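Local atomic coordinates of Lin2111 protein (Listeria innocua, PDB entry 3EDP), a protein that is of unknown function but, as a GntR-family protein with a winged helix-turn-helix and a UTRA domain, probably binds DNA and regulates transcription. Residues L10-I14 / S45-I50; E26-G30 / Y72-K76. All coordinates share one frame; numbering follows the deposited sequence.

Interaction 1 of 2, residues L10-I14 / S45-I50; sequences LFEVI and SSRTTI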
ATOM      1  N   LEU A  10      16.136 -25.257 -42.604  1.00 30.61           N
ATOM      2  CA  LEU A  10      15.525 -23.955 -42.853  1.00 33.33           C
ATOM      3  C   LEU A  10      14.890 -23.296 -41.616  1.00 28.06           C
ATOM      4  O   LEU A  10      15.012 -22.087 -41.416  1.00 30.45           O
ATOM      5  CB  LEU A  10      14.494 -24.059 -43.985  1.00 29.49           C
ATOM      6  CG  LEU A  10      13.839 -22.718 -44.326  1.00 34.80           C
ATOM      7  CD1 LEU A  10      14.878 -21.734 -44.854  1.00 37.75           C
ATOM      8  CD2 LEU A  10      12.692 -22.901 -45.314  1.00 34.14           C
ATOM      9  N   PHE A  11      14.210 -24.074 -40.783  1.00 25.27           N
ATOM     10  CA  PHE A  11      13.618 -23.473 -39.589  1.00 28.16           C
ATOM     11  C   PHE A  11      14.691 -22.836 -38.698  1.00 28.92           C
ATOM     12  O   PHE A  11      14.463 -21.789 -38.089  1.00 29.48           O
ATOM     13  CB  PHE A  11      12.732 -24.461 -38.818  1.00 23.46           C
ATOM     14  CG  PHE A  11      13.494 -25.516 -38.057  1.00 31.12           C
ATOM     15  CD1 PHE A  11      13.818 -25.324 -36.719  1.00 30.18           C
ATOM     16  CD2 PHE A  11      13.855 -26.710 -38.670  1.00 26.36           C
ATOM     17  CE1 PHE A  11      14.506 -26.300 -36.001  1.00 36.16           C
ATOM     18  CE2 PHE A  11      14.550 -27.690 -37.963  1.00 34.64           C
ATOM     19  CZ  PHE A  11      14.875 -27.485 -36.627  1.00 37.68           C
ATOM     20  N   GLU A  12      15.870 -23.450 -38.646  1.00 28.04           N
ATOM     21  CA  GLU A  12      16.961 -22.892 -37.846  1.00 34.15           C
ATOM     22  C   GLU A  12      17.518 -21.622 -38.480  1.00 31.73           C
ATOM     23  O   GLU A  12      17.874 -20.676 -37.774  1.00 37.43           O
ATOM     24  CB  GLU A  12      18.087 -23.909 -37.650  1.00 38.14           C
ATOM     25  CG  GLU A  12      17.793 -24.980 -36.625  1.00 47.12           C
ATOM     26  CD  GLU A  12      18.935 -25.975 -36.483  1.00 58.77           C
ATOM     27  OE1 GLU A  12      20.042 -25.695 -36.994  1.00 58.06           O
ATOM     28  OE2 GLU A  12      18.723 -27.040 -35.861  1.00 66.59           O
ATOM     29  N   VAL A  13      17.602 -21.604 -39.808  1.00 32.37           N
ATOM     30  CA  VAL A  13      18.048 -20.401 -40.508  1.00 31.76           C
ATOM     31  C   VAL A  13      17.091 -19.254 -40.199  1.00 32.49           C
ATOM     32  O   VAL A  13      17.513 -18.144 -39.862  1.00 36.04           O
ATOM     33  CB  VAL A  13      18.145 -20.619 -42.036  1.00 40.46           C
ATOM     34  CG1 VAL A  13      18.490 -19.310 -42.748  1.00 42.15           C
ATOM     35  CG2 VAL A  13      19.181 -21.679 -42.349  1.00 40.34           C
ATOM     36  N   ILE A  14      15.794 -19.540 -40.283  1.00 30.44           N
ATOM     37  CA  ILE A  14      14.776 -18.531 -40.009  1.00 25.23           C
ATOM     38  C   ILE A  14      14.753 -18.092 -38.538  1.00 31.38           C
ATOM     39  O   ILE A  14      14.633 -16.905 -38.250  1.00 28.71           O
ATOM     40  CB  ILE A  14      13.382 -18.976 -40.514  1.00 30.13           C
ATOM     41  CG1 ILE A  14      13.377 -19.003 -42.047  1.00 33.89           C
ATOM     42  CG2 ILE A  14      12.293 -18.031 -40.027  1.00 26.31           C
ATOM     43  CD1 ILE A  14      12.072 -19.444 -42.626  1.00 37.28           C
ATOM     44  N   SER A  45       7.910 -18.668 -46.220  1.00 26.03           N
ATOM     45  CA  SER A  45       8.068 -20.044 -45.752  1.00 28.34           C
ATOM     46  C   SER A  45       6.760 -20.642 -45.241  1.00 26.33           C
ATOM     47  O   SER A  45       5.774 -19.929 -45.047  1.00 24.59           O
ATOM     48  CB  SER A  45       9.159 -20.118 -44.677  1.00 35.15           C
ATOM     49  OG  SER A  45      10.416 -19.716 -45.207  1.00 33.25           O
ATOM     50  N   SER A  46       6.747 -21.955 -45.031  1.00 26.24           N
ATOM     51  CA  SER A  46       5.507 -22.632 -44.668  1.00 31.44           C
ATOM     52  C   SER A  46       5.108 -22.371 -43.220  1.00 28.08           C
ATOM     53  O   SER A  46       5.910 -21.914 -42.394  1.00 25.46           O
ATOM     54  CB  SER A  46       5.621 -24.143 -44.901  1.00 28.12           C
ATOM     55  OG  SER A  46       6.428 -24.748 -43.909  1.00 30.64           O
ATOM     56  N   ARG A  47       3.858 -22.691 -42.922  1.00 23.90           N
ATOM     57  CA  ARG A  47       3.334 -22.625 -41.562  1.00 27.04           C
ATOM     58  C   ARG A  47       4.164 -23.513 -40.633  1.00 26.41           C
ATOM     59  O   ARG A  47       4.479 -23.135 -39.501  1.00 28.79           O
ATOM     60  CB  ARG A  47       1.878 -23.082 -41.567  1.00 35.26           C
ATOM     61  CG  ARG A  47       1.144 -22.929 -40.246  1.00 48.25           C
ATOM     62  CD  ARG A  47      -0.248 -23.509 -40.383  1.00 50.39           C
ATOM     63  NE  ARG A  47      -1.097 -23.216 -39.237  1.00 61.22           N
ATOM     64  CZ  ARG A  47      -2.380 -23.559 -39.159  1.00 67.67           C
ATOM     65  NH1 ARG A  47      -2.954 -24.212 -40.163  1.00 62.92           N
ATOM     66  NH2 ARG A  47      -3.085 -23.252 -38.078  1.00 71.27           N
ATOM     67  N   THR A  48       4.519 -24.693 -41.130  1.00 24.44           N
ATOM     68  CA  THR A  48       5.297 -25.684 -40.382  1.00 27.40           C
ATOM     69  C   THR A  48       6.718 -25.207 -40.109  1.00 25.16           C
ATOM     70  O   THR A  48       7.260 -25.395 -39.025  1.00 28.15           O
ATOM     71  CB  THR A  48       5.378 -27.001 -41.172  1.00 32.48           C
ATOM     72  OG1 THR A  48       4.088 -27.619 -41.190  1.00 35.99           O
ATOM     73  CG2 THR A  48       6.401 -27.952 -40.552  1.00 30.19           C
ATOM     74  N   THR A  49       7.334 -24.613 -41.119  1.00 25.57           N
ATOM     75  CA  THR A  49       8.662 -24.045 -40.964  1.00 24.31           C
ATOM     76  C   THR A  49       8.666 -22.929 -39.910  1.00 30.01           C
ATOM     77  O   THR A  49       9.517 -22.900 -39.017  1.00 25.82           O
ATOM     78  CB  THR A  49       9.180 -23.526 -42.305  1.00 22.65           C
ATOM     79  OG1 THR A  49       9.382 -24.644 -43.179  1.00 22.63           O
ATOM     80  CG2 THR A  49      10.490 -22.763 -42.125  1.00 22.43           C
ATOM     81  N   ILE A  50       7.700 -22.023 -40.003  1.00 21.41           N
ATOM     82  CA  ILE A  50       7.620 -20.913 -39.057  1.00 21.78           C
ATOM     83  C   ILE A  50       7.340 -21.431 -37.643  1.00 26.66           C
ATOM     84  O   ILE A  50       7.943 -20.972 -36.665  1.00 22.48           O
ATOM     85  CB  ILE A  50       6.537 -19.900 -39.466  1.00 23.99           C
ATOM     86  CG1 ILE A  50       6.943 -19.176 -40.754  1.00 27.42           C
ATOM     87  CG2 ILE A  50       6.267 -18.906 -38.339  1.00 22.57           C
ATOM     88  CD1 ILE A  50       8.316 -18.535 -40.716  1.00 25.06           C
TER

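Interaction 2 of 2, residues E26-G30 / Y72-K76; sequences EYKTG and YVQPK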
ATOM      1  N   GLU A  26      14.228  -4.472 -33.465  1.00 69.66           N
ATOM      2  CA  GLU A  26      13.170  -4.317 -34.459  1.00 68.59           C
ATOM      3  C   GLU A  26      11.874  -4.839 -33.846  1.00 66.63           C
ATOM      4  O   GLU A  26      10.793  -4.295 -34.078  1.00 68.20           O
ATOM      5  CB  GLU A  26      13.495  -5.091 -35.734  1.00 66.55           C
ATOM      6  CG  GLU A  26      14.895  -4.859 -36.271  1.00 76.01           C
ATOM      7  CD  GLU A  26      15.201  -5.732 -37.479  1.00 80.32           C
ATOM      8  OE1 GLU A  26      14.258  -6.064 -38.231  1.00 81.03           O
ATOM      9  OE2 GLU A  26      16.381  -6.089 -37.673  1.00 80.90           O
ATOM     10  N   TYR A  27      12.003  -5.908 -33.068  1.00 62.63           N
ATOM     11  CA  TYR A  27      10.913  -6.414 -32.244  1.00 65.88           C
ATOM     12  C   TYR A  27      11.335  -6.291 -30.782  1.00 69.55           C
ATOM     13  O   TYR A  27      12.493  -6.553 -30.446  1.00 64.91           O
ATOM     14  CB  TYR A  27      10.625  -7.888 -32.540  1.00 65.35           C
ATOM     15  CG  TYR A  27      10.596  -8.293 -34.002  1.00 66.86           C
ATOM     16  CD1 TYR A  27      10.042  -7.461 -34.975  1.00 62.17           C
ATOM     17  CD2 TYR A  27      11.086  -9.532 -34.401  1.00 62.62           C
ATOM     18  CE1 TYR A  27      10.007  -7.848 -36.308  1.00 58.33           C
ATOM     19  CE2 TYR A  27      11.053  -9.926 -35.725  1.00 59.96           C
ATOM     20  CZ  TYR A  27      10.513  -9.083 -36.672  1.00 58.99           C
ATOM     21  OH  TYR A  27      10.481  -9.487 -37.985  1.00 55.76           O
ATOM     22  N   LYS A  28      10.407  -5.907 -29.910  1.00 71.47           N
ATOM     23  CA  LYS A  28      10.718  -5.827 -28.483  1.00 73.73           C
ATOM     24  C   LYS A  28       9.487  -5.785 -27.577  1.00 68.57           C
ATOM     25  O   LYS A  28       8.366  -5.552 -28.033  1.00 61.96           O
ATOM     26  CB  LYS A  28      11.635  -4.637 -28.186  1.00 80.18           C
ATOM     27  CG  LYS A  28      11.025  -3.280 -28.485  1.00 89.73           C
ATOM     28  CD  LYS A  28      11.865  -2.161 -27.882  1.00 98.55           C
ATOM     29  CE  LYS A  28      11.957  -2.287 -26.364  1.00102.13           C
ATOM     30  NZ  LYS A  28      12.685  -1.143 -25.744  1.00103.59           N
ATOM     31  N   THR A  29       9.720  -6.024 -26.289  1.00 68.60           N
ATOM     32  CA  THR A  29       8.665  -6.018 -25.282  1.00 64.55           C
ATOM     33  C   THR A  29       7.832  -4.749 -25.353  1.00 72.23           C
ATOM     34  O   THR A  29       8.369  -3.642 -25.373  1.00 74.90           O
ATOM     35  CB  THR A  29       9.254  -6.139 -23.867  1.00 62.02           C
ATOM     36  OG1 THR A  29      10.064  -7.315 -23.788  1.00 62.35           O
ATOM     37  CG2 THR A  29       8.148  -6.219 -22.828  1.00 61.53           C
ATOM     38  N   GLY A  30       6.512  -4.916 -25.383  1.00 76.92           N
ATOM     39  CA  GLY A  30       5.606  -3.788 -25.461  1.00 81.63           C
ATOM     40  C   GLY A  30       5.526  -3.223 -26.864  1.00 86.00           C
ATOM     41  O   GLY A  30       4.690  -2.366 -27.148  1.00 87.83           O
ATOM     42  N   TYR A  72       5.052 -12.486 -28.484  1.00 43.25           N
ATOM     43  CA  TYR A  72       5.687 -11.431 -27.707  1.00 40.44           C
ATOM     44  C   TYR A  72       7.168 -11.731 -27.540  1.00 44.92           C
ATOM     45  O   TYR A  72       7.570 -12.888 -27.362  1.00 40.93           O
ATOM     46  CB  TYR A  72       5.015 -11.299 -26.336  1.00 46.41           C
ATOM     47  CG  TYR A  72       3.528 -11.027 -26.411  1.00 45.99           C
ATOM     48  CD1 TYR A  72       3.039  -9.729 -26.382  1.00 48.88           C
ATOM     49  CD2 TYR A  72       2.618 -12.066 -26.529  1.00 54.79           C
ATOM     50  CE1 TYR A  72       1.682  -9.474 -26.460  1.00 56.79           C
ATOM     51  CE2 TYR A  72       1.258 -11.824 -26.610  1.00 59.33           C
ATOM     52  CZ  TYR A  72       0.794 -10.526 -26.573  1.00 68.02           C
ATOM     53  OH  TYR A  72      -0.559 -10.278 -26.651  1.00 77.84           O
ATOM     54  N   VAL A  73       7.985 -10.689 -27.621  1.00 41.03           N
ATOM     55  CA  VAL A  73       9.403 -10.828 -27.346  1.00 41.16           C
ATOM     56  C   VAL A  73       9.610 -10.771 -25.837  1.00 44.93           C
ATOM     57  O   VAL A  73       8.990  -9.960 -25.148  1.00 44.43           O
ATOM     58  CB  VAL A  73      10.222  -9.712 -28.026  1.00 44.49           C
ATOM     59  CG1 VAL A  73      11.710  -9.949 -27.830  1.00 39.70           C
ATOM     60  CG2 VAL A  73       9.886  -9.645 -29.504  1.00 54.06           C
ATOM     61  N   GLN A  74      10.459 -11.649 -25.321  1.00 39.24           N
ATOM     62  CA  GLN A  74      10.762 -11.654 -23.899  1.00 38.50           C
ATOM     63  C   GLN A  74      11.656 -10.461 -23.570  1.00 40.58           C
ATOM     64  O   GLN A  74      12.610 -10.184 -24.296  1.00 37.94           O
ATOM     65  CB  GLN A  74      11.443 -12.969 -23.502  1.00 36.58           C
ATOM     66  CG  GLN A  74      10.512 -14.176 -23.462  1.00 33.97           C
ATOM     67  CD  GLN A  74       9.710 -14.251 -22.170  1.00 34.79           C
ATOM     68  OE1 GLN A  74       9.685 -13.300 -21.385  1.00 32.66           O
ATOM     69  NE2 GLN A  74       9.058 -15.393 -21.939  1.00 32.30           N
ATOM     70  N   PRO A  75      11.342  -9.740 -22.479  1.00 39.50           N
ATOM     71  CA  PRO A  75      12.197  -8.617 -22.075  1.00 36.44           C
ATOM     72  C   PRO A  75      13.624  -9.082 -21.782  1.00 40.67           C
ATOM     73  O   PRO A  75      13.849 -10.233 -21.400  1.00 36.46           O
ATOM     74  CB  PRO A  75      11.522  -8.088 -20.799  1.00 43.25           C
ATOM     75  CG  PRO A  75      10.609  -9.176 -20.338  1.00 42.82           C
ATOM     76  CD  PRO A  75      10.223  -9.972 -21.547  1.00 39.36           C
ATOM     77  N   LYS A  76      14.584  -8.187 -21.972  1.00 47.26           N
ATOM     78  CA  LYS A  76      15.988  -8.504 -21.739  1.00 48.35           C
ATOM     79  C   LYS A  76      16.577  -7.622 -20.647  1.00 47.56           C
ATOM     80  O   LYS A  76      16.456  -6.398 -20.691  1.00 46.47           O
ATOM     81  CB  LYS A  76      16.785  -8.328 -23.034  1.00 59.27           C
ATOM     82  CG  LYS A  76      16.877  -9.584 -23.887  1.00 68.92           C
ATOM     83  CD  LYS A  76      18.171 -10.342 -23.610  1.00 78.21           C
ATOM     84  CE  LYS A  76      19.377  -9.600 -24.185  1.00 81.30           C
ATOM     85  NZ  LYS A  76      20.672 -10.184 -23.732  1.00 82.25           N
TER

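Interaction 1 of 2, residues L10-I14 / S45-I50
Ser45 OG sits where two helices meet: it is hydrogen-bonded to the backbone oxygen of Tyr43, and it is also met by the methyl ends of Ile14 and Leu10. The approach of Ile14 CD1 to Ser45 OG, 3.1 Å, is tight, while Leu10 CD2 stands at a comfortable 3.9 Å from Ser45 OG. The same two side chains close over Thr49. Thr49 OG1 is anti to the carbonyl carbon (chi1 -67°), which leaves the methyl CG2 anti to the backbone N and 3.7 Å from Ile14 CD1, and the Leu10 side chain crosses that of Thr49 at about a right angle. The branch turned to the facing helix is therefore the methyl and not the hydroxyl. Deeper in, Ile14 CG2 meets Ile50 CD1 at 4.1 Å, again with the side chains crossed. Phe11 contributes its CB, 3.6 Å from Thr49 O; with chi1 at 74° the ring then leads off along the partner helix. Ser46 N-caps that helix, its OG accepting from Thr49 N at 2.9 Å in a nearly straight bond (163°). Within the GntR-type helix-turn-helix, helix 47-59 is probably the recognition helix, as in relatives where it enters the major groove; the contact packs its first turn against that of helix 10-23. Farther along, the Phe11 ring reaches Arg52 and Leu56 and Ile14 touches Ala53, while Ile50 turns its other side to Leu39 and Gln40 of helix 36-42.

Interaction 2 of 2, residues E26-G30 / Y72-K76
Thr29 and Val73 join the loop after the first helix to the end of the wing, the antiparallel hairpin 63-66/70-73 of this GntR-type winged helix. Thr29 OG1 donates to Val73 O at 3.2 Å, a long bond in which the donor stands well above the carbonyl plane, 49° out of it, and meets the C=O at 128°. The same oxygen lies over one face of the Pro75 ring, 3.0 Å from Pro75 CA. It is equally close to Pro75 N, but a proline tertiary amide nitrogen has no hydrogen to share, so that approach is close packing alone. Beside this polar point Val73 presses into the loop backbone. Its CG1 is anti to the backbone N (chi1 -175°), and CG2 is the branch that reaches Tyr27 CB at 3.6 Å and Lys28 N at 3.8 Å. From that CB the Tyr27 side chain leads off to touch Met33 and Pro34, and Val73 also touches Met33. One shell farther out, Thr29 rests on Tyr126 of strand 124-134 and Pro75 on Phe104 and Ile106 of strand 99-108, in the large sheet of the UTRA part. Lys28 turns its CB away from 72-76, and its NZ is hydrogen-bonded to Gln154 OE1. The far side of the 72-76 segment is held through Gln74, whose backbone pairs with Leu62 and whose side-chain OE1 accepts a hydrogen bond from Ile106 N.

In the fold
The two contacts interleave along the chain, in the order 10-14, 26-30, 45-50, 72-76, so each contact ties an early part of the winged helix-turn-helix to a later one. Their centres are 20 Å apart and their nearest atoms about 8 Å, without touching. Interaction 1 lies where helices 10-23 and 47-59 begin; its centre is about 29 Å from the centre of the chain. The centre of interaction 2 is about 13 Å from it, where helix 10-23 has ended and the wing leads on toward helix 79-86. Interaction 1 packs the presumed recognition helix 47-59 against helix 10-23, while interaction 2 sits at the junction with the six-stranded sheet, the probable effector-sensing part.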